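Local coordinates for protein putative C39-like peptidase (Bacillus anthracis, PDB 3ERV) that is of unproven function but, as a putative C39-like peptidase of the papain-like clan CA, probably cleaves peptide bonds with a cysteine nucleophile, at residues A[35-40]-A[191-196]; A[51-56]-A[66-71]; A[62-67]-A[118-123]; A[142-147]-A[221-226]. One frame throughout, in Å; residues are numbered along the deposited sequence.

Contact 1 (A[35-40]-A[191-196]). With EDO (1,2-ethanediol), chain C.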
# COMPACT_ATOMS: atom_id res chain seq x y z
N SER A 35 -0.28 -10.68 -14.65
CA SER A 35 -1.48 -11.35 -14.24
C SER A 35 -1.18 -12.54 -13.32
O SER A 35 -2.09 -13.11 -12.73
CB SER A 35 -2.28 -11.77 -15.48
OG SER A 35 -1.51 -12.64 -16.29
N ASN A 36 0.10 -12.89 -13.14
CA ASN A 36 0.42 -14.00 -12.21
C ASN A 36 0.96 -13.61 -10.85
O ASN A 36 1.46 -14.46 -10.07
CB ASN A 36 1.26 -15.11 -12.89
CG ASN A 36 0.41 -15.95 -13.84
OD1 ASN A 36 -0.83 -15.77 -13.88
ND2 ASN A 36 1.03 -16.90 -14.55
N VAL A 37 0.84 -12.32 -10.57
CA VAL A 37 1.05 -11.82 -9.21
C VAL A 37 0.03 -12.58 -8.36
O VAL A 37 -1.16 -12.60 -8.67
CB VAL A 37 0.82 -10.24 -9.14
CG1 VAL A 37 0.72 -9.73 -7.67
CG2 VAL A 37 1.90 -9.51 -9.98
N PRO A 38 0.51 -13.22 -7.27
CA PRO A 38 -0.40 -14.03 -6.41
C PRO A 38 -1.54 -13.19 -5.82
O PRO A 38 -1.41 -12.00 -5.64
CB PRO A 38 0.54 -14.54 -5.28
CG PRO A 38 1.87 -14.47 -5.80
CD PRO A 38 1.92 -13.35 -6.89
N PHE A 39 -2.68 -13.81 -5.53
CA PHE A 39 -3.83 -13.09 -5.03
C PHE A 39 -4.04 -13.53 -3.59
O PHE A 39 -4.17 -14.72 -3.32
CB PHE A 39 -5.07 -13.35 -5.95
CG PHE A 39 -6.41 -13.03 -5.30
CD1 PHE A 39 -6.93 -11.77 -5.33
CD2 PHE A 39 -7.16 -14.04 -4.68
CE1 PHE A 39 -8.18 -11.49 -4.71
CE2 PHE A 39 -8.40 -13.78 -4.08
CZ PHE A 39 -8.90 -12.50 -4.10
N ILE A 40 -4.07 -12.55 -2.68
CA ILE A 40 -4.41 -12.76 -1.26
C ILE A 40 -5.47 -11.74 -0.77
O ILE A 40 -5.50 -10.58 -1.21
CB ILE A 40 -3.14 -12.63 -0.35
CG1 ILE A 40 -1.97 -13.43 -0.97
CG2 ILE A 40 -3.44 -13.18 1.09
CD1 ILE A 40 -0.60 -13.19 -0.30
N TYR A 191 -4.89 -1.87 -13.53
CA TYR A 191 -5.29 -3.19 -13.06
C TYR A 191 -4.62 -3.45 -11.70
O TYR A 191 -3.41 -3.25 -11.55
CB TYR A 191 -4.88 -4.24 -14.11
CG TYR A 191 -5.59 -4.01 -15.42
CD1 TYR A 191 -6.80 -4.65 -15.70
CD2 TYR A 191 -5.06 -3.15 -16.38
CE1 TYR A 191 -7.47 -4.43 -16.90
CE2 TYR A 191 -5.72 -2.91 -17.59
CZ TYR A 191 -6.92 -3.56 -17.84
OH TYR A 191 -7.59 -3.35 -19.04
N ILE A 192 -5.41 -3.86 -10.71
CA ILE A 192 -4.85 -4.02 -9.38
C ILE A 192 -5.19 -5.37 -8.74
O ILE A 192 -6.10 -6.08 -9.19
CB ILE A 192 -5.34 -2.89 -8.45
CG1 ILE A 192 -6.86 -3.00 -8.26
CG2 ILE A 192 -4.93 -1.51 -9.00
CD1 ILE A 192 -7.45 -1.92 -7.40
N ARG A 193 -4.42 -5.70 -7.70
CA ARG A 193 -4.83 -6.69 -6.68
C ARG A 193 -5.29 -5.91 -5.44
O ARG A 193 -4.52 -5.15 -4.84
CB ARG A 193 -3.67 -7.63 -6.30
CG ARG A 193 -3.27 -8.59 -7.39
CD ARG A 193 -4.05 -9.90 -7.39
NE ARG A 193 -3.43 -10.74 -8.41
CZ ARG A 193 -3.88 -10.92 -9.64
NH1 ARG A 193 -5.04 -10.36 -10.01
NH2 ARG A 193 -3.17 -11.69 -10.49
N ASP A 194 -6.55 -6.08 -5.08
CA ASP A 194 -7.13 -5.39 -3.94
C ASP A 194 -7.46 -6.41 -2.84
O ASP A 194 -8.37 -7.24 -3.01
CB ASP A 194 -8.40 -4.69 -4.40
CG ASP A 194 -9.01 -3.82 -3.34
OD1 ASP A 194 -8.91 -4.16 -2.13
OD2 ASP A 194 -9.57 -2.78 -3.74
N PRO A 195 -6.73 -6.34 -1.70
CA PRO A 195 -6.86 -7.33 -0.62
C PRO A 195 -8.25 -7.36 0.03
O PRO A 195 -8.55 -8.27 0.79
CB PRO A 195 -5.77 -6.92 0.41
CG PRO A 195 -5.43 -5.50 0.09
CD PRO A 195 -5.76 -5.26 -1.37
N LEU A 196 -9.09 -6.38 -0.29
CA LEU A 196 -10.49 -6.39 0.13
C LEU A 196 -11.49 -6.77 -0.97
O LEU A 196 -12.69 -6.77 -0.71
CB LEU A 196 -10.89 -5.03 0.64
CG LEU A 196 -10.53 -4.76 2.11
CD1 LEU A 196 -10.89 -3.31 2.45
CD2 LEU A 196 -11.25 -5.73 3.02
C1 EDO C . -3.87 -15.30 -10.89
O1 EDO C . -3.29 -15.63 -12.17
C2 EDO C . -2.78 -15.00 -9.84
O2 EDO C . -2.61 -16.07 -8.92
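R193 reaches from the end of its strand to the backbone of the 35-40 loop and takes hold of one carbonyl oxygen, V37 O, with two nitrogens. R193 NE and R193 NH2 each donate to V37 O at 2.9 Å, both with an N-H...O angle of 147°, so the guanidinium meets that oxygen side-on and in its own plane. The two donors are not equivalent from the carbonyl's side: NH2 lies in the carbonyl plane, whereas NE sits well above it. S35 O also lies at the guanidinium edge, 2.9 Å from R193 NH2.

The chain of R193 is bent at chi2 (-88°), which turns CD toward F39. There R193 CD packs 3.9 Å from CB of F39 and comes to the edge of the F39 ring, whose plane stands 83° to the guanidinium. The V37 and R193 side chains run antiparallel, CG1 of V37 lying 4.2 Å from CG of R193. Further along, CA of P195 makes a CH...O contact of 3.6 Å with I40 O. A 1,2-ethanediol, probably from the crystallisation liquor, donates from O1 to S35 O (2.8 Å).

D194 turns away from the loop; its OD1 accepts from L196 N in an Asx turn and also bonds H178, consistent with the aspartate of a Cys-His-Asp triad. Strand 189-193 pairs with strand 177-185, where I183 touches both V37 and R193, while M57 and Q60 of helix 50-61 cover I40.

Contact 2 (A[51-56]-A[66-71])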
# COMPACT_ATOMS: atom_id res chain seq x y z
N GLU A 51 -2.27 -3.00 3.83
CA GLU A 51 -0.83 -2.80 3.52
C GLU A 51 0.05 -4.05 3.61
O GLU A 51 0.87 -4.34 2.69
CB GLU A 51 -0.25 -1.70 4.41
CG GLU A 51 -1.05 -0.40 4.41
CD GLU A 51 -2.03 -0.19 5.56
OE1 GLU A 51 -2.45 -1.16 6.23
OE2 GLU A 51 -2.46 1.00 5.77
N VAL A 52 -0.07 -4.79 4.70
CA VAL A 52 0.78 -5.98 4.83
C VAL A 52 0.36 -7.08 3.83
O VAL A 52 1.18 -7.91 3.42
CB VAL A 52 0.88 -6.55 6.28
CG1 VAL A 52 1.50 -5.51 7.26
CG2 VAL A 52 -0.48 -7.11 6.82
N THR A 53 -0.92 -7.11 3.49
CA THR A 53 -1.41 -8.13 2.55
C THR A 53 -0.93 -7.86 1.12
O THR A 53 -0.53 -8.80 0.43
CB THR A 53 -2.96 -8.30 2.62
OG1 THR A 53 -3.34 -8.64 3.97
CG2 THR A 53 -3.42 -9.43 1.72
N SER A 54 -0.97 -6.57 0.69
CA SER A 54 -0.38 -6.14 -0.60
C SER A 54 1.14 -6.38 -0.66
O SER A 54 1.71 -6.83 -1.68
CB SER A 54 -0.64 -4.63 -0.84
OG SER A 54 -2.05 -4.32 -0.94
N LEU A 55 1.79 -6.05 0.45
CA LEU A 55 3.18 -6.32 0.59
C LEU A 55 3.45 -7.83 0.47
O LEU A 55 4.39 -8.20 -0.20
CB LEU A 55 3.76 -5.74 1.90
CG LEU A 55 5.29 -5.97 1.97
CD1 LEU A 55 6.04 -5.20 0.84
CD2 LEU A 55 5.86 -5.60 3.39
N ALA A 56 2.62 -8.67 1.10
CA ALA A 56 2.79 -10.11 0.97
C ALA A 56 2.74 -10.63 -0.49
O ALA A 56 3.65 -11.34 -0.95
CB ALA A 56 1.80 -10.87 1.91
N VAL A 66 6.55 -16.01 2.30
CA VAL A 66 6.10 -15.22 3.43
C VAL A 66 4.57 -15.13 3.36
O VAL A 66 4.00 -15.28 2.29
CB VAL A 66 6.77 -13.81 3.44
CG1 VAL A 66 6.30 -12.95 2.22
CG2 VAL A 66 6.54 -13.09 4.82
N ASP A 67 3.92 -14.96 4.49
CA ASP A 67 2.48 -14.76 4.44
C ASP A 67 2.10 -13.48 5.18
O ASP A 67 2.92 -12.91 5.91
CB ASP A 67 1.73 -15.95 5.03
CG ASP A 67 2.01 -16.12 6.49
OD1 ASP A 67 1.48 -15.41 7.34
OD2 ASP A 67 2.80 -17.00 6.81
N LYS A 68 0.87 -13.04 4.98
CA LYS A 68 0.37 -11.82 5.57
C LYS A 68 0.40 -11.79 7.11
O LYS A 68 0.52 -10.72 7.68
CB LYS A 68 -1.05 -11.55 5.08
CG LYS A 68 -2.12 -12.42 5.76
CD LYS A 68 -3.45 -12.39 4.93
CE LYS A 68 -4.58 -13.01 5.75
NZ LYS A 68 -5.69 -13.52 4.92
N MET A 69 0.27 -12.95 7.78
CA MET A 69 0.28 -12.99 9.24
C MET A 69 1.67 -12.70 9.81
O MET A 69 1.83 -12.04 10.85
CB MET A 69 -0.23 -14.36 9.77
CG MET A 69 -1.68 -14.77 9.26
SD MET A 69 -2.88 -13.50 9.74
CE MET A 69 -2.53 -13.43 11.52
N LYS A 70 2.70 -13.21 9.14
CA LYS A 70 4.06 -12.91 9.61
C LYS A 70 4.34 -11.42 9.42
O LYS A 70 4.92 -10.77 10.28
CB LYS A 70 5.09 -13.78 8.85
CG LYS A 70 6.53 -13.55 9.32
CD LYS A 70 7.28 -14.92 9.43
CE LYS A 70 8.76 -14.81 9.81
NZ LYS A 70 9.58 -14.14 8.75
N LEU A 71 3.91 -10.87 8.30
CA LEU A 71 4.16 -9.46 8.03
C LEU A 71 3.37 -8.57 9.00
O LEU A 71 3.84 -7.47 9.41
CB LEU A 71 3.80 -9.10 6.56
CG LEU A 71 4.68 -9.83 5.53
CD1 LEU A 71 4.23 -9.43 4.14
CD2 LEU A 71 6.17 -9.49 5.71
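A helix-helix contact joins V52, T53, L55 and A56 of helix 50-61 to the first turn of helix 68-74, the next helix in the chain. L71 has the largest share. L71 CD1 sits against the backbone of the longer helix, 3.5 Å from both V52 O and A56 N, and 3.6 Å from CB of A56; the small alanine lets the methyl in this close. L71 CD1 also touches CG of L55 at 4.2 Å, and nearer the backbone CB of L71 meets CB of V52 at 3.9 Å. V52 also lays CG2 against K68 O.

The T53 and K68 side chains lie alongside one another with a common direction, OG1 of T53 lying 3.9 Å from CB of K68. Beyond CG the K68 chain is extended, which carries its NZ out to a salt bridge with E45 and a bond to Q41 O; T53 OG1 bonds G49 O, one turn back.

D67 is the N-cap of the second helix: its OD1 accepts from K70 N at 3.1 Å and, weakly, from M69 N. No hydrogen bond crosses between the segments; the contact is van der Waals packing, of methyls on each other and on backbone atoms. Helix 109-119 packs against it through L115 on L55 and Y119 on L71 and V66, while S54 turns to V181 of strand 177-185.

Contact 3 (A[62-67]-A[118-123])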
# COMPACT_ATOMS: atom_id res chain seq x y z
N ALA A 62 8.10 -11.67 -5.89
CA ALA A 62 9.55 -11.48 -5.92
C ALA A 62 10.35 -12.75 -5.53
O ALA A 62 11.57 -12.74 -5.61
CB ALA A 62 9.95 -10.30 -5.05
N GLY A 63 9.67 -13.82 -5.10
CA GLY A 63 10.39 -15.04 -4.78
C GLY A 63 10.52 -15.34 -3.29
O GLY A 63 11.15 -16.34 -2.91
N ILE A 64 9.93 -14.52 -2.42
CA ILE A 64 10.07 -14.73 -0.98
C ILE A 64 8.92 -15.61 -0.45
O ILE A 64 7.75 -15.36 -0.79
CB ILE A 64 10.07 -13.38 -0.19
CG1 ILE A 64 11.09 -12.40 -0.80
CG2 ILE A 64 10.24 -13.65 1.35
CD1 ILE A 64 12.54 -12.90 -0.73
N THR A 65 9.25 -16.62 0.37
CA THR A 65 8.21 -17.35 1.09
C THR A 65 7.77 -16.50 2.31
O THR A 65 8.54 -16.28 3.24
CB THR A 65 8.75 -18.71 1.61
OG1 THR A 65 9.14 -19.50 0.48
CG2 THR A 65 7.66 -19.51 2.47
N VAL A 66 6.55 -16.01 2.30
CA VAL A 66 6.10 -15.22 3.43
C VAL A 66 4.57 -15.13 3.36
O VAL A 66 4.00 -15.28 2.29
CB VAL A 66 6.77 -13.81 3.44
CG1 VAL A 66 6.30 -12.95 2.22
CG2 VAL A 66 6.54 -13.09 4.82
N ASP A 67 3.92 -14.96 4.49
CA ASP A 67 2.48 -14.76 4.44
C ASP A 67 2.10 -13.48 5.18
O ASP A 67 2.92 -12.91 5.91
CB ASP A 67 1.73 -15.95 5.03
CG ASP A 67 2.01 -16.12 6.49
OD1 ASP A 67 1.48 -15.41 7.34
OD2 ASP A 67 2.80 -17.00 6.81
N LYS A 118 13.57 -5.97 5.05
CA LYS A 118 13.90 -7.12 5.85
C LYS A 118 14.03 -8.33 4.92
O LYS A 118 14.91 -9.19 5.08
CB LYS A 118 12.82 -7.39 6.91
CG LYS A 118 13.20 -8.49 7.90
CD LYS A 118 12.03 -8.99 8.79
CE LYS A 118 12.44 -10.23 9.59
NZ LYS A 118 11.99 -11.49 8.90
N TYR A 119 13.14 -8.40 3.94
CA TYR A 119 13.05 -9.57 3.09
C TYR A 119 13.81 -9.40 1.76
O TYR A 119 14.22 -10.39 1.15
CB TYR A 119 11.58 -9.90 2.80
CG TYR A 119 10.90 -10.45 3.98
CD1 TYR A 119 10.91 -11.82 4.23
CD2 TYR A 119 10.29 -9.61 4.91
CE1 TYR A 119 10.32 -12.31 5.35
CE2 TYR A 119 9.69 -10.11 6.02
CZ TYR A 119 9.71 -11.44 6.23
OH TYR A 119 9.10 -11.93 7.34
N LEU A 120 13.96 -8.17 1.30
CA LEU A 120 14.70 -7.86 0.07
C LEU A 120 15.74 -6.73 0.33
O LEU A 120 15.63 -5.61 -0.21
CB LEU A 120 13.72 -7.43 -1.02
CG LEU A 120 12.67 -8.45 -1.50
CD1 LEU A 120 11.65 -7.73 -2.42
CD2 LEU A 120 13.32 -9.63 -2.22
N PRO A 121 16.74 -7.02 1.19
CA PRO A 121 17.65 -5.93 1.62
C PRO A 121 18.35 -5.24 0.47
O PRO A 121 18.63 -4.04 0.54
CB PRO A 121 18.66 -6.64 2.53
CG PRO A 121 18.48 -8.12 2.27
CD PRO A 121 17.03 -8.30 1.85
N ASN A 122 18.56 -5.97 -0.62
CA ASN A 122 19.27 -5.37 -1.74
C ASN A 122 18.43 -5.05 -2.97
O ASN A 122 18.96 -4.50 -3.95
CB ASN A 122 20.43 -6.29 -2.08
CG ASN A 122 21.32 -6.49 -0.87
OD1 ASN A 122 21.73 -5.50 -0.25
ND2 ASN A 122 21.54 -7.75 -0.47
N LYS A 123 17.13 -5.37 -2.94
CA LYS A 123 16.23 -5.10 -4.10
C LYS A 123 15.03 -4.19 -3.82
O LYS A 123 14.47 -3.59 -4.73
CB LYS A 123 15.70 -6.42 -4.66
CG LYS A 123 16.77 -7.37 -5.07
CD LYS A 123 16.18 -8.58 -5.75
CE LYS A 123 17.26 -9.63 -5.98
NZ LYS A 123 16.79 -10.75 -6.85
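Y119, from the region of helix 109-119, lies across the loop that follows helix 50-61, meeting I64 and V66. CG2 of I64 comes 3.5 Å from CD1 of the Y119 ring, and the two side chains cross obliquely. Farther out, CG2 of V66 rests 3.8 Å from both CZ and OH of Y119. CG2 of V66 is anti to its backbone N, which carries that methyl to the phenol end. The hydroxyl itself is tied to E74 and K70 of helix 68-74, with only a weak bond of 3.3 Å to Y119 OH from NZ of K118.

L120 comes next and packs more deeply. Its two methyls divide the loop between them: L120 CD2 lies 3.7 Å from CD1 of I64, and L120 CD1 lies 4.1 Å from CB of A62. I64 CD1 also reaches the backbone, 3.6 Å from Y119 O. Beyond L120 the chain turns, K123 N bonding back to L120 O at 3.1 Å.

G63 ends helix 50-61 in a Schellman motif, sending the chain into the loop that meets Y119. The contact is mainly apolar, with no hydrogen bond between the segments: L59 of helix 50-61 backs V66, Y119 and L120, and Y223 of strand 220-223 touches A62 and L120.

Contact 4 (A[142-147]-A[221-226])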
# COMPACT_ATOMS: atom_id res chain seq x y z
N GLY A 142 8.29 -5.54 -15.18
CA GLY A 142 7.94 -6.82 -14.58
C GLY A 142 7.83 -6.81 -13.07
O GLY A 142 7.66 -7.87 -12.43
N GLN A 143 7.95 -5.63 -12.47
CA GLN A 143 7.86 -5.50 -11.00
C GLN A 143 6.60 -4.72 -10.58
O GLN A 143 6.49 -3.52 -10.82
CB GLN A 143 9.11 -4.84 -10.38
CG GLN A 143 10.37 -5.71 -10.42
CD GLN A 143 10.80 -5.92 -11.84
OE1 GLN A 143 11.02 -4.95 -12.58
NE2 GLN A 143 10.87 -7.18 -12.25
N PRO A 144 5.66 -5.42 -9.93
CA PRO A 144 4.42 -4.76 -9.46
C PRO A 144 4.73 -3.80 -8.29
O PRO A 144 5.83 -3.85 -7.69
CB PRO A 144 3.56 -5.94 -8.97
CG PRO A 144 4.55 -6.99 -8.49
CD PRO A 144 5.82 -6.79 -9.39
N VAL A 145 3.79 -2.92 -7.98
CA VAL A 145 4.08 -1.83 -7.06
C VAL A 145 2.97 -1.76 -5.98
O VAL A 145 1.80 -1.72 -6.31
CB VAL A 145 4.14 -0.48 -7.85
CG1 VAL A 145 4.52 0.74 -6.94
CG2 VAL A 145 5.06 -0.63 -9.06
N VAL A 146 3.36 -1.76 -4.71
CA VAL A 146 2.41 -1.58 -3.65
C VAL A 146 2.12 -0.08 -3.51
O VAL A 146 3.05 0.74 -3.42
CB VAL A 146 2.96 -2.14 -2.34
CG1 VAL A 146 2.02 -1.80 -1.13
CG2 VAL A 146 3.23 -3.64 -2.49
N ILE A 147 0.84 0.30 -3.50
CA ILE A 147 0.51 1.73 -3.43
C ILE A 147 -0.50 2.10 -2.34
O ILE A 147 -1.45 1.35 -2.07
CB ILE A 147 0.08 2.29 -4.81
CG1 ILE A 147 -1.28 1.73 -5.19
CG2 ILE A 147 1.15 2.03 -5.93
CD1 ILE A 147 -2.39 2.72 -4.93
N ILE A 221 5.85 1.42 -3.03
CA ILE A 221 6.98 0.55 -2.72
C ILE A 221 7.08 -0.51 -3.83
O ILE A 221 6.07 -1.08 -4.26
CB ILE A 221 6.79 -0.22 -1.38
CG1 ILE A 221 6.65 0.72 -0.17
CG2 ILE A 221 7.89 -1.29 -1.17
CD1 ILE A 221 7.75 1.69 -0.10
N SER A 222 8.29 -0.81 -4.27
CA SER A 222 8.46 -1.93 -5.20
C SER A 222 9.79 -2.62 -4.93
O SER A 222 10.33 -2.53 -3.81
CB SER A 222 8.34 -1.46 -6.66
OG SER A 222 8.34 -2.58 -7.56
N TYR A 223 10.32 -3.30 -5.94
CA TYR A 223 11.66 -3.83 -5.83
C TYR A 223 12.27 -3.86 -7.24
O TYR A 223 11.56 -3.66 -8.24
CB TYR A 223 11.64 -5.24 -5.18
CG TYR A 223 10.85 -6.24 -6.04
CD1 TYR A 223 11.49 -7.11 -6.93
CD2 TYR A 223 9.44 -6.25 -6.00
CE1 TYR A 223 10.74 -7.99 -7.74
CE2 TYR A 223 8.69 -7.12 -6.79
CZ TYR A 223 9.34 -7.99 -7.65
OH TYR A 223 8.58 -8.87 -8.45
N VAL A 224 13.57 -4.12 -7.33
CA VAL A 224 14.19 -4.26 -8.64
C VAL A 224 14.72 -5.69 -8.89
O VAL A 224 15.06 -6.43 -7.94
CB VAL A 224 15.29 -3.18 -8.85
CG1 VAL A 224 14.65 -1.78 -8.87
CG2 VAL A 224 16.36 -3.27 -7.76
N LYS A 225 14.77 -6.08 -10.16
CA LYS A 225 15.23 -7.44 -10.54
C LYS A 225 16.56 -7.88 -9.94
O LYS A 225 16.69 -9.01 -9.44
CB LYS A 225 15.32 -7.56 -12.04
CG LYS A 225 14.17 -8.27 -12.67
CD LYS A 225 14.40 -8.36 -14.17
CE LYS A 225 13.13 -8.80 -14.91
NZ LYS A 225 11.95 -7.91 -14.65
N ARG A 226 17.56 -6.99 -9.98
CA ARG A 226 18.91 -7.37 -9.55
C ARG A 226 19.44 -6.55 -8.38
O ARG A 226 19.16 -5.36 -8.29
CB ARG A 226 19.89 -7.26 -10.71
O HOH W 1 10.15 -9.77 -10.99
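V146 and I221 form an antiparallel hydrogen-bonded pair, V146 N to I221 O at 2.8 Å and I221 N to V146 O at 2.9 Å. This is the close, buried end: CB of V146 and CB of I221 lie side by side on one face, 4.4 Å apart, and CA of V145 adds a CH...O contact to I221 O. The next link is a side chain. S222, with OG anti to its backbone N (chi1 -173°), donates from OG to P144 O at 2.8 Å from above the carbonyl plane, and its hydroxyl also bonds S138.

Before the strand, Q143 lays CG over one face of the Y223 ring, 3.8 Å from the centroid and offset toward the rim, a CH-pi contact. P144 joins it, P144 CD lying 3.6 Å from Y223 OH.

Toward solvent the fit is looser. K225 is exposed; it folds back, bent at chi4 (57°), and its NZ bonds A141 O, close to G142. A water lies 3.1 Å from Y223 OH and is weakly bonded to G142 O. G142 itself closes helix 132-140 in a Schellman motif, leading the chain into strand 145-150. The two strands, at 170° between directions, are neighbours within the antiparallel sheet that packs on helix 50-61, as in the papain-like fold.

From the N terminus, the loop 35-40 waits for strand 189-193, so contact 1 closes a span of 150 residues that encloses contacts 2 and 3. Contact 2 comes first inside it, the packing of helix 68-74 on helix 50-61, two helices joined by a short loop; contact 3 begins at 62-67, sharing V66 and D67 with contact 2, and reaches on to 118-123. Contact 4 opens at 142-147, before 191-196, and closes afterwards near the C terminus, so it crosses contact 1. V37 touches P144 between those two, P195 packs on T53 between contacts 1 and 2, and K123 pairs with V224 between contacts 3 and 4. Helical part and sheet are thereby tied together.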